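Catalase (Bacillus pumilus, PDB 4QOP) catalyses the breakdown of hydrogen peroxide to water and oxygen, working as a haem-containing tetramer of identical chains. Local coordinates at residues V98-G103 against L150-V155; T107-R112 against T179-D184; R163-M168 against A446-V451. All blocks are in the same frame, centred on the assembly; numbering follows the deposited sequence. Where two conformers were deposited one is given.

Contact 1 of 3, residues V98-G103 against L150-V155. With HQE (benzene-1,4-diol), chain G.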
loop_
_atom_site.group_PDB
_atom_site.type_symbol
_atom_site.label_atom_id
_atom_site.label_comp_id
_atom_site.label_asym_id
_atom_site.label_seq_id
_atom_site.Cartn_x
_atom_site.Cartn_y
_atom_site.Cartn_z
ATOM N N VAL A 98 19.791 13.937 9.282
ATOM C CA VAL A 98 18.389 14.293 9.442
ATOM C C VAL A 98 17.638 14.638 8.154
ATOM O O VAL A 98 16.571 14.064 7.891
ATOM C CB VAL A 98 18.230 15.474 10.440
ATOM C CG1 VAL A 98 16.751 15.870 10.592
ATOM C CG2 VAL A 98 18.772 15.108 11.826
ATOM N N ILE A 99 18.110 15.641 7.418
ATOM C CA ILE A 99 17.270 16.347 6.470
ATOM C C ILE A 99 17.295 15.705 5.068
ATOM O O ILE A 99 16.229 15.475 4.479
ATOM C CB ILE A 99 17.595 17.839 6.422
ATOM C CG1 ILE A 99 17.154 18.515 7.734
ATOM C CG2 ILE A 99 16.929 18.526 5.255
ATOM C CD1 ILE A 99 15.647 18.555 8.017
ATOM N N HIS A 100 18.473 15.380 4.546
ATOM C CA HIS A 100 18.533 14.919 3.152
ATOM C C HIS A 100 18.181 13.450 3.000
ATOM O O HIS A 100 18.096 12.718 3.997
ATOM C CB HIS A 100 19.883 15.305 2.506
ATOM C CG HIS A 100 20.043 16.789 2.402
ATOM N ND1 HIS A 100 19.678 17.507 1.272
ATOM C CD2 HIS A 100 20.390 17.706 3.338
ATOM C CE1 HIS A 100 19.886 18.796 1.492
ATOM N NE2 HIS A 100 20.304 18.942 2.741
ATOM N N PRO A 101 17.917 13.002 1.719
ATOM C CA PRO A 101 17.382 11.657 1.529
ATOM C C PRO A 101 18.415 10.575 1.722
ATOM O O PRO A 101 19.588 10.859 2.016
ATOM C CB PRO A 101 16.883 11.695 0.089
ATOM C CG PRO A 101 16.520 13.140 -0.151
ATOM C CD PRO A 101 17.662 13.840 0.528
ATOM N N LYS A 102 17.962 9.333 1.521
ATOM C CA LYS A 102 18.817 8.192 1.491
ATOM C C LYS A 102 19.865 8.582 0.432
ATOM O O LYS A 102 19.554 9.201 -0.579
ATOM C CB LYS A 102 18.093 6.957 0.955
ATOM C CG LYS A 102 17.374 6.133 1.985
ATOM C CD LYS A 102 16.730 4.927 1.301
ATOM C CE LYS A 102 17.695 3.757 1.150
ATOM N NZ LYS A 102 18.453 3.464 2.402
ATOM N N GLY A 103 21.095 8.160 0.601
ATOM C CA GLY A 103 22.063 8.371 -0.431
ATOM C C GLY A 103 22.808 9.697 -0.332
ATOM O O GLY A 103 23.806 9.901 -0.989
ATOM N N LEU A 150 13.459 23.321 6.357
ATOM C CA LEU A 150 14.826 22.820 6.286
ATOM C C LEU A 150 15.086 21.975 5.030
ATOM O O LEU A 150 16.205 21.940 4.490
ATOM C CB LEU A 150 15.139 21.997 7.559
ATOM C CG LEU A 150 15.383 22.791 8.852
ATOM C CD1 LEU A 150 15.267 21.883 10.045
ATOM C CD2 LEU A 150 16.773 23.412 8.827
ATOM N N LYS A 151 14.066 21.244 4.622
ATOM C CA LYS A 151 14.184 20.294 3.517
ATOM C C LYS A 151 14.427 21.056 2.225
ATOM O O LYS A 151 14.080 22.219 2.107
ATOM C CB LYS A 151 12.910 19.472 3.354
ATOM C CG LYS A 151 12.696 18.378 4.401
ATOM C CD LYS A 151 13.282 17.083 3.945
ATOM C CE LYS A 151 13.170 16.013 5.000
ATOM N NZ LYS A 151 13.521 14.678 4.418
ATOM N N PRO A 152 14.932 20.356 1.190
ATOM C CA PRO A 152 14.969 20.990 -0.096
ATOM C C PRO A 152 13.673 21.699 -0.434
ATOM O O PRO A 152 12.598 21.178 -0.212
ATOM C CB PRO A 152 15.316 19.826 -1.041
ATOM C CG PRO A 152 16.193 18.928 -0.202
ATOM C CD PRO A 152 15.580 19.029 1.191
ATOM N N ASP A 153 13.793 22.894 -0.992
ATOM C CA ASP A 153 12.687 23.655 -1.527
ATOM C C ASP A 153 11.779 22.793 -2.392
ATOM O O ASP A 153 12.269 22.034 -3.237
ATOM C CB ASP A 153 13.287 24.843 -2.345
ATOM C CG ASP A 153 12.254 25.745 -2.978
ATOM O OD1 ASP A 153 11.545 25.317 -3.903
ATOM O OD2 ASP A 153 12.193 26.949 -2.638
ATOM N N PRO A 154 10.459 22.939 -2.221
ATOM C CA PRO A 154 9.520 22.067 -2.932
ATOM C C PRO A 154 9.423 22.294 -4.439
ATOM O O PRO A 154 8.841 21.470 -5.140
ATOM C CB PRO A 154 8.167 22.385 -2.281
ATOM C CG PRO A 154 8.323 23.804 -1.804
ATOM C CD PRO A 154 9.751 23.847 -1.317
ATOM N N VAL A 155 9.989 23.383 -4.929
ATOM C CA VAL A 155 10.094 23.639 -6.376
ATOM C C VAL A 155 11.472 23.169 -6.934
ATOM O O VAL A 155 11.547 22.549 -7.973
ATOM C CB VAL A 155 9.846 25.127 -6.709
ATOM C CG1 VAL A 155 9.755 25.341 -8.224
ATOM C CG2 VAL A 155 8.578 25.605 -6.036
HETATM C C1 HQE G . 21.434 22.525 8.451
HETATM C C2 HQE G . 20.878 21.330 8.891
HETATM C C3 HQE G . 19.957 21.330 9.904
HETATM O O3 HQE G . 19.413 20.173 10.371
HETATM C C4 HQE G . 19.562 22.529 10.473
HETATM C C5 HQE G . 20.096 23.730 10.031
HETATM C C6 HQE G . 21.041 23.721 9.014
HETATM O O6 HQE G . 21.572 24.895 8.582
HETATM O O HOH W 1 15.757 12.473 5.735
#
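The imidazole of His-100 meets Pro-152 obliquely, with CG of the proline ring 4.0 Å from His-100 ND1, while Phe-240 of the second subunit packs edge-to-face with the same imidazole. The hydroquinone is the other flat group: CD2 of Leu-150 sits over one face toward its rim, 3.4 Å from C4, and CG1 of Ile-99 lies beside its O3. Ile-99 carries most of the apolar contact. Its CD1 presses against CB of Leu-150 at 3.5 Å, the two side chains crossing at about a right angle, and its CG2 lies more loosely against CD of Pro-152 (4.3 Å). The polar link is made by Lys-151, whose chain bends at chi2 (-91°) and then runs extended, and NZ donates a hydrogen bond of 2.8 Å to the backbone O of Ile-99. The ammonium also donates to Val-55 O, although Arg-50 NH2 of the second subunit stands close by with like charge. A water bridges two carbonyls of the loop, 2.8 Å from Val-98 O and 2.9 Å from His-100 O; its bond from Lys-151 NZ is weak. In this catalase the contact thus forms part of the wall around the bound diol. Segment 98-103 belongs to the loop between strands 88-96 and 113-120; segment 150-155 leaves the end of helix 143-150 and leads toward helix 161-169, where Tyr-164 and Met-168 pack on Leu-150.

Contact 2 of 3, residues T107-R112 against T179-D184. With HQE (benzene-1,4-diol), chain G.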
loop_
_atom_site.group_PDB
_atom_site.type_symbol
_atom_site.label_atom_id
_atom_site.label_comp_id
_atom_site.label_asym_id
_atom_site.label_seq_id
_atom_site.Cartn_x
_atom_site.Cartn_y
_atom_site.Cartn_z
ATOM N N THR A 107 28.731 14.187 5.287
ATOM C CA THR A 107 29.563 15.370 5.567
ATOM C C THR A 107 28.769 16.689 5.683
ATOM O O THR A 107 29.367 17.767 5.832
ATOM C CB THR A 107 30.570 15.547 4.430
ATOM O OG1 THR A 107 29.880 15.347 3.190
ATOM C CG2 THR A 107 31.686 14.535 4.540
ATOM N N LEU A 108 27.435 16.612 5.665
ATOM C CA LEU A 108 26.592 17.815 5.764
ATOM C C LEU A 108 26.358 18.227 7.226
ATOM O O LEU A 108 26.377 17.397 8.141
ATOM C CB LEU A 108 25.246 17.597 5.086
ATOM C CG LEU A 108 25.241 17.040 3.658
ATOM C CD1 LEU A 108 23.789 16.968 3.172
ATOM C CD2 LEU A 108 26.106 17.898 2.719
ATOM N N ARG A 109 26.070 19.502 7.439
ATOM C CA ARG A 109 25.666 19.979 8.736
ATOM C C ARG A 109 24.257 19.471 9.111
ATOM O O ARG A 109 23.353 19.567 8.317
ATOM C CB ARG A 109 25.651 21.519 8.745
ATOM C CG ARG A 109 25.425 22.136 10.134
ATOM C CD ARG A 109 25.626 23.647 10.118
ATOM N NE ARG A 109 26.965 23.998 9.611
ATOM C CZ ARG A 109 28.106 23.823 10.274
ATOM N NH1 ARG A 109 28.112 23.390 11.534
ATOM N NH2 ARG A 109 29.257 24.150 9.702
ATOM N N ASP A 110 24.088 18.985 10.337
ATOM C CA ASP A 110 22.841 18.361 10.779
ATOM C C ASP A 110 23.094 17.873 12.183
ATOM O O ASP A 110 24.180 17.430 12.491
ATOM C CB ASP A 110 22.444 17.155 9.864
ATOM C CG ASP A 110 21.133 17.371 9.039
ATOM O OD1 ASP A 110 20.385 18.367 9.222
ATOM O OD2 ASP A 110 20.843 16.518 8.149
ATOM N N PRO A 111 22.055 17.831 13.005
ATOM C CA PRO A 111 22.101 16.869 14.137
ATOM C C PRO A 111 22.298 15.464 13.644
ATOM O O PRO A 111 21.973 15.154 12.491
ATOM C CB PRO A 111 20.703 16.994 14.802
ATOM C CG PRO A 111 20.101 18.210 14.217
ATOM C CD PRO A 111 20.707 18.392 12.842
ATOM N N ARG A 112 22.811 14.611 14.526
ATOM C CA ARG A 112 22.912 13.198 14.231
ATOM C C ARG A 112 21.977 12.413 15.134
ATOM O O ARG A 112 21.925 12.648 16.345
ATOM C CB ARG A 112 24.358 12.724 14.430
ATOM C CG ARG A 112 25.171 12.634 13.119
ATOM C CD ARG A 112 25.257 13.962 12.394
ATOM N NE ARG A 112 26.076 13.886 11.185
ATOM C CZ ARG A 112 26.264 14.908 10.346
ATOM N NH1 ARG A 112 25.690 16.087 10.577
ATOM N NH2 ARG A 112 27.010 14.741 9.266
ATOM N N THR A 179 23.005 27.783 18.189
ATOM C CA THR A 179 24.283 28.047 18.807
ATOM C C THR A 179 25.156 26.762 19.009
ATOM O O THR A 179 26.385 26.854 19.063
ATOM C CB THR A 179 24.011 28.830 20.118
ATOM O OG1 THR A 179 23.256 30.003 19.778
ATOM C CG2 THR A 179 25.314 29.239 20.784
ATOM N N TRP A 180 24.516 25.596 19.146
ATOM C CA TRP A 180 25.238 24.340 19.128
ATOM C C TRP A 180 25.500 23.881 17.683
ATOM O O TRP A 180 26.612 23.500 17.339
ATOM C CB TRP A 180 24.471 23.229 19.843
ATOM C CG TRP A 180 24.392 23.282 21.318
ATOM C CD1 TRP A 180 23.640 24.114 22.048
ATOM C CD2 TRP A 180 25.023 22.381 22.242
ATOM N NE1 TRP A 180 23.775 23.825 23.384
ATOM C CE2 TRP A 180 24.636 22.776 23.528
ATOM C CE3 TRP A 180 25.930 21.316 22.097
ATOM C CZ2 TRP A 180 25.108 22.155 24.679
ATOM C CZ3 TRP A 180 26.378 20.685 23.224
ATOM C CH2 TRP A 180 25.978 21.114 24.514
ATOM N N LEU A 181 24.468 23.951 16.854
ATOM C CA LEU A 181 24.496 23.354 15.530
ATOM C C LEU A 181 25.520 24.033 14.631
ATOM O O LEU A 181 26.072 23.380 13.724
ATOM C CB LEU A 181 23.092 23.406 14.881
ATOM C CG LEU A 181 22.956 22.827 13.480
ATOM C CD1 LEU A 181 23.224 21.336 13.475
ATOM C CD2 LEU A 181 21.572 23.100 12.945
ATOM N N PHE A 182 25.741 25.342 14.829
ATOM C CA PHE A 182 26.705 26.074 13.975
ATOM C C PHE A 182 28.076 26.198 14.577
ATOM O O PHE A 182 28.948 26.852 13.987
ATOM C CB PHE A 182 26.135 27.436 13.523
ATOM C CG PHE A 182 25.179 27.318 12.364
ATOM C CD1 PHE A 182 23.841 27.095 12.585
ATOM C CD2 PHE A 182 25.635 27.416 11.071
ATOM C CE1 PHE A 182 22.959 26.977 11.528
ATOM C CE2 PHE A 182 24.779 27.290 10.001
ATOM C CZ PHE A 182 23.425 27.087 10.226
ATOM N N SER A 183 28.309 25.572 15.737
ATOM C CA SER A 183 29.672 25.192 16.128
ATOM C C SER A 183 30.122 24.109 15.177
ATOM O O SER A 183 29.348 23.647 14.346
ATOM C CB SER A 183 29.720 24.724 17.593
ATOM O OG SER A 183 29.279 23.395 17.765
ATOM N N ASP A 184 31.365 23.688 15.257
ATOM C CA ASP A 184 31.764 22.581 14.416
ATOM C C ASP A 184 31.116 21.234 14.847
ATOM O O ASP A 184 31.240 20.259 14.124
ATOM C CB ASP A 184 33.279 22.421 14.316
ATOM C CG ASP A 184 33.968 23.594 13.561
ATOM O OD1 ASP A 184 33.389 24.266 12.699
ATOM O OD2 ASP A 184 35.148 23.837 13.878
HETATM C C1 HQE G . 21.434 22.525 8.451
HETATM C C2 HQE G . 20.878 21.330 8.891
HETATM C C3 HQE G . 19.957 21.330 9.904
HETATM O O3 HQE G . 19.413 20.173 10.371
HETATM C C4 HQE G . 19.562 22.529 10.473
HETATM C C5 HQE G . 20.096 23.730 10.031
HETATM C C6 HQE G . 21.041 23.721 9.014
HETATM O O6 HQE G . 21.572 24.895 8.582
HETATM O O HOH W 2 31.366 22.769 10.994
#
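Arg-109 NH1 donates to the backbone O of Leu-181 at 3.0 Å, with an N-H...O angle of 148°. The acceptor lies at the edge of the guanidinium, tilted a little from its plane, and the donor sits in the carbonyl plane. A weak bond at 3.1 Å runs from the same NH1 to Ser-183 O, so one nitrogen serves two carbonyls where helix 175-181 gives out; the positive charge is probably favourable at that C-terminal end. NH2 reaches a water at 2.8 Å, which passes the link on to OD1 of Asp-184. Within its own loop, Arg-112 holds the chain in shape: NH1 and NH2 both grip Leu-108 O end-on, and NH1 also donates to Asp-110 O. Asp-110 faces the hydroquinone, its OD1 modelled so close to O3 that the exact length is doubtful. By its sequence setting it is probably the aspartate found in the main channel of catalases, which leads to the haem, and the side chain of Pro-111 is about 8 Å from the haem. Outward from the polar group, the extended first half of Arg-109 (chi1 -172°) carries CD over one face of the Phe-182 ring, a CH-pi contact 4.0 Å from the centroid. A bend at chi3 then turns the guanidinium to lie only 19° from the ring plane. Leu-181 CD1 rests against Asp-110 C and against CD of Pro-111, 3.9 Å away, while CD2, its other branch, touches the ligand at C4. On helix 434-448, Leu-440 and Leu-444 pack on Phe-182.

Contact 3 of 3, residues R163-M168 against A446-V451. With HQE (benzene-1,4-diol), chain G.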
loop_
_atom_site.group_PDB
_atom_site.type_symbol
_atom_site.label_atom_id
_atom_site.label_comp_id
_atom_site.label_asym_id
_atom_site.label_seq_id
_atom_site.Cartn_x
_atom_site.Cartn_y
_atom_site.Cartn_z
ATOM N N ARG A 163 14.923 29.899 3.385
ATOM C CA ARG A 163 13.689 29.292 3.853
ATOM C C ARG A 163 13.799 28.905 5.345
ATOM O O ARG A 163 12.924 29.244 6.133
ATOM C CB ARG A 163 13.304 28.129 2.968
ATOM C CG ARG A 163 13.063 28.544 1.508
ATOM C CD ARG A 163 12.869 27.355 0.547
ATOM N NE ARG A 163 11.512 26.807 0.700
ATOM C CZ ARG A 163 11.170 25.806 1.508
ATOM N NH1 ARG A 163 9.881 25.465 1.622
ATOM N NH2 ARG A 163 12.084 25.130 2.189
ATOM N N TYR A 164 14.824 28.168 5.746
ATOM C CA TYR A 164 14.855 27.733 7.130
ATOM C C TYR A 164 15.203 28.851 8.091
ATOM O O TYR A 164 14.655 28.877 9.206
ATOM C CB TYR A 164 15.751 26.505 7.375
ATOM C CG TYR A 164 17.214 26.570 6.990
ATOM C CD1 TYR A 164 18.150 27.113 7.839
ATOM C CD2 TYR A 164 17.673 25.909 5.856
ATOM C CE1 TYR A 164 19.510 27.080 7.527
ATOM C CE2 TYR A 164 19.014 25.854 5.530
ATOM C CZ TYR A 164 19.937 26.455 6.367
ATOM O OH TYR A 164 21.260 26.388 6.033
ATOM N N TRP A 165 16.043 29.808 7.661
ATOM C CA TRP A 165 16.252 31.010 8.489
ATOM C C TRP A 165 14.986 31.892 8.656
ATOM O O TRP A 165 14.786 32.432 9.707
ATOM C CB TRP A 165 17.427 31.847 8.000
ATOM C CG TRP A 165 18.739 31.247 8.387
ATOM C CD1 TRP A 165 19.652 30.614 7.550
ATOM C CD2 TRP A 165 19.318 31.260 9.671
ATOM N NE1 TRP A 165 20.739 30.220 8.268
ATOM C CE2 TRP A 165 20.544 30.580 9.582
ATOM C CE3 TRP A 165 18.911 31.797 10.923
ATOM C CZ2 TRP A 165 21.376 30.388 10.691
ATOM C CZ3 TRP A 165 19.712 31.595 12.020
ATOM C CH2 TRP A 165 20.958 30.904 11.896
ATOM N N ASP A 166 14.091 31.931 7.668
ATOM C CA ASP A 166 12.806 32.596 7.837
ATOM C C ASP A 166 12.029 31.953 9.005
ATOM O O ASP A 166 11.604 32.644 9.930
ATOM C CB ASP A 166 12.013 32.569 6.530
ATOM C CG ASP A 166 10.674 33.334 6.600
ATOM O OD1 ASP A 166 10.546 34.315 7.338
ATOM O OD2 ASP A 166 9.735 32.974 5.834
ATOM N N PHE A 167 11.879 30.626 8.983
ATOM C CA PHE A 167 11.229 29.895 10.066
ATOM C C PHE A 167 11.939 30.097 11.404
ATOM O O PHE A 167 11.284 30.383 12.411
ATOM C CB PHE A 167 11.177 28.384 9.734
ATOM C CG PHE A 167 10.557 27.573 10.806
ATOM C CD1 PHE A 167 9.167 27.466 10.885
ATOM C CD2 PHE A 167 11.331 26.971 11.776
ATOM C CE1 PHE A 167 8.588 26.752 11.901
ATOM C CE2 PHE A 167 10.756 26.254 12.784
ATOM C CZ PHE A 167 9.387 26.149 12.852
ATOM N N MET A 168 13.258 29.848 11.429
ATOM C CA MET A 168 13.974 29.847 12.684
ATOM C C MET A 168 13.944 31.234 13.341
ATOM O O MET A 168 13.743 31.322 14.568
ATOM C CB MET A 168 15.427 29.416 12.531
ATOM C CG MET A 168 15.604 27.944 12.121
ATOM S SD MET A 168 14.946 26.748 13.304
ATOM C CE MET A 168 14.882 25.301 12.253
ATOM N N ALA A 446 28.740 32.241 6.670
ATOM C CA ALA A 446 28.607 31.550 5.380
ATOM C C ALA A 446 27.160 31.066 5.089
ATOM O O ALA A 446 26.764 31.015 3.957
ATOM C CB ALA A 446 29.557 30.367 5.321
ATOM N N ASP A 447 26.381 30.773 6.113
ATOM C CA ASP A 447 24.984 30.382 5.963
ATOM C C ASP A 447 24.022 31.554 5.797
ATOM O O ASP A 447 22.941 31.401 5.175
ATOM C CB ASP A 447 24.521 29.563 7.184
ATOM C CG ASP A 447 23.687 28.358 6.786
ATOM O OD1 ASP A 447 24.245 27.485 6.105
ATOM O OD2 ASP A 447 22.508 28.299 7.159
ATOM N N LEU A 448 24.357 32.703 6.414
ATOM C CA LEU A 448 23.400 33.809 6.474
ATOM C C LEU A 448 23.621 34.824 5.342
ATOM O O LEU A 448 22.734 35.616 5.027
ATOM C CB LEU A 448 23.462 34.503 7.817
ATOM C CG LEU A 448 22.640 33.841 8.907
ATOM C CD1 LEU A 448 23.088 34.391 10.242
ATOM C CD2 LEU A 448 21.143 34.095 8.711
ATOM N N LYS A 449 24.796 34.805 4.728
ATOM C CA LYS A 449 25.198 35.933 3.879
ATOM C C LYS A 449 24.212 36.174 2.722
ATOM O O LYS A 449 24.058 37.303 2.273
ATOM C CB LYS A 449 26.616 35.751 3.377
ATOM C CG LYS A 449 26.797 34.555 2.455
ATOM C CD LYS A 449 28.250 34.446 2.012
ATOM C CE LYS A 449 28.405 33.600 0.768
ATOM N NZ LYS A 449 28.718 32.204 1.153
ATOM N N GLY A 450 23.576 35.125 2.222
ATOM C CA GLY A 450 22.707 35.264 1.052
ATOM C C GLY A 450 21.230 35.386 1.340
ATOM O O GLY A 450 20.442 35.457 0.412
ATOM N N VAL A 451 20.827 35.415 2.613
ATOM C CA VAL A 451 19.408 35.359 2.929
ATOM C C VAL A 451 18.852 36.771 2.851
ATOM O O VAL A 451 19.607 37.744 2.865
ATOM C CB VAL A 451 19.067 34.683 4.299
ATOM C CG1 VAL A 451 19.968 33.485 4.631
ATOM C CG2 VAL A 451 19.072 35.676 5.425
HETATM C C1 HQE G . 21.434 22.525 8.451
HETATM C C2 HQE G . 20.878 21.330 8.891
HETATM C C3 HQE G . 19.957 21.330 9.904
HETATM O O3 HQE G . 19.413 20.173 10.371
HETATM C C4 HQE G . 19.562 22.529 10.473
HETATM C C5 HQE G . 20.096 23.730 10.031
HETATM C C6 HQE G . 21.041 23.721 9.014
HETATM O O6 HQE G . 21.572 24.895 8.582
#
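OD2 of Asp-447 is held by two donors from neighbouring residues of one helix. Tyr-164 OH comes in on the syn lone pair at 2.5 Å, a short bond; Trp-165 NE1 donates to the anti lone pair of the same oxygen at 2.8 Å, with an N-H...O angle of 156° and the oxygen close to the indole plane. The carboxylate is nearer coplanar with the tyrosine ring than with the indole. Two donors on one oxygen fix its rotation and would be expected to favour the charged form. While its hydrogen points to the aspartate, the tyrosine hydroxyl accepts a weak bond of 3.0 Å from O6 of the hydroquinone, whose C5 lies over one face of the Tyr-164 ring. With chi1 at 57°, CG of Tyr-164 stands between the backbone N and the carbonyl carbon, which swings the ring toward both ligand and carboxylate. The contact ties helix 161-169 of the catalase core to the helical C-terminal part of the chain, near the C-terminal end of helix 434-448, so one aspartate from that part completes a polar chain ending on the bound diol. Leu-448 then covers the indole: its CD2 sits over the middle of one face, 3.6 Å from the centroid of the five-membered ring, a CH-pi contact. A type I turn from Leu-448 to Val-451 brings the valine back against the indole, with CG1 4.1 Å from Trp-165 CD1. Thr-455, Ala-459 and Phe-463 of helix 453-466 also pack on the tryptophan.

All three contacts meet at the hydroquinone, and their centres lie about 15 to 16 Å from one another. Leu-150 of contact 1 and Leu-181 of contact 2 place methyl groups on opposite sides of its ring plane, while contacts 2 and 3 take its two hydroxyls, O3 and O6. Contacts 1 and 2 share one loop: Asp-110 OD2 accepts from Ile-99 N and Val-98 N, each at 3.0 Å. Phe-182 joins contact 2 to contact 3, its CZ 3.4 Å from Asp-447 OD2. Contacts 1 and 3 meet where CD2 of Leu-150 packs 3.6 Å from CB of Tyr-164. The atoms touching the ligand come from the catalase core; Asp-447 of the C-terminal part stands behind Tyr-164.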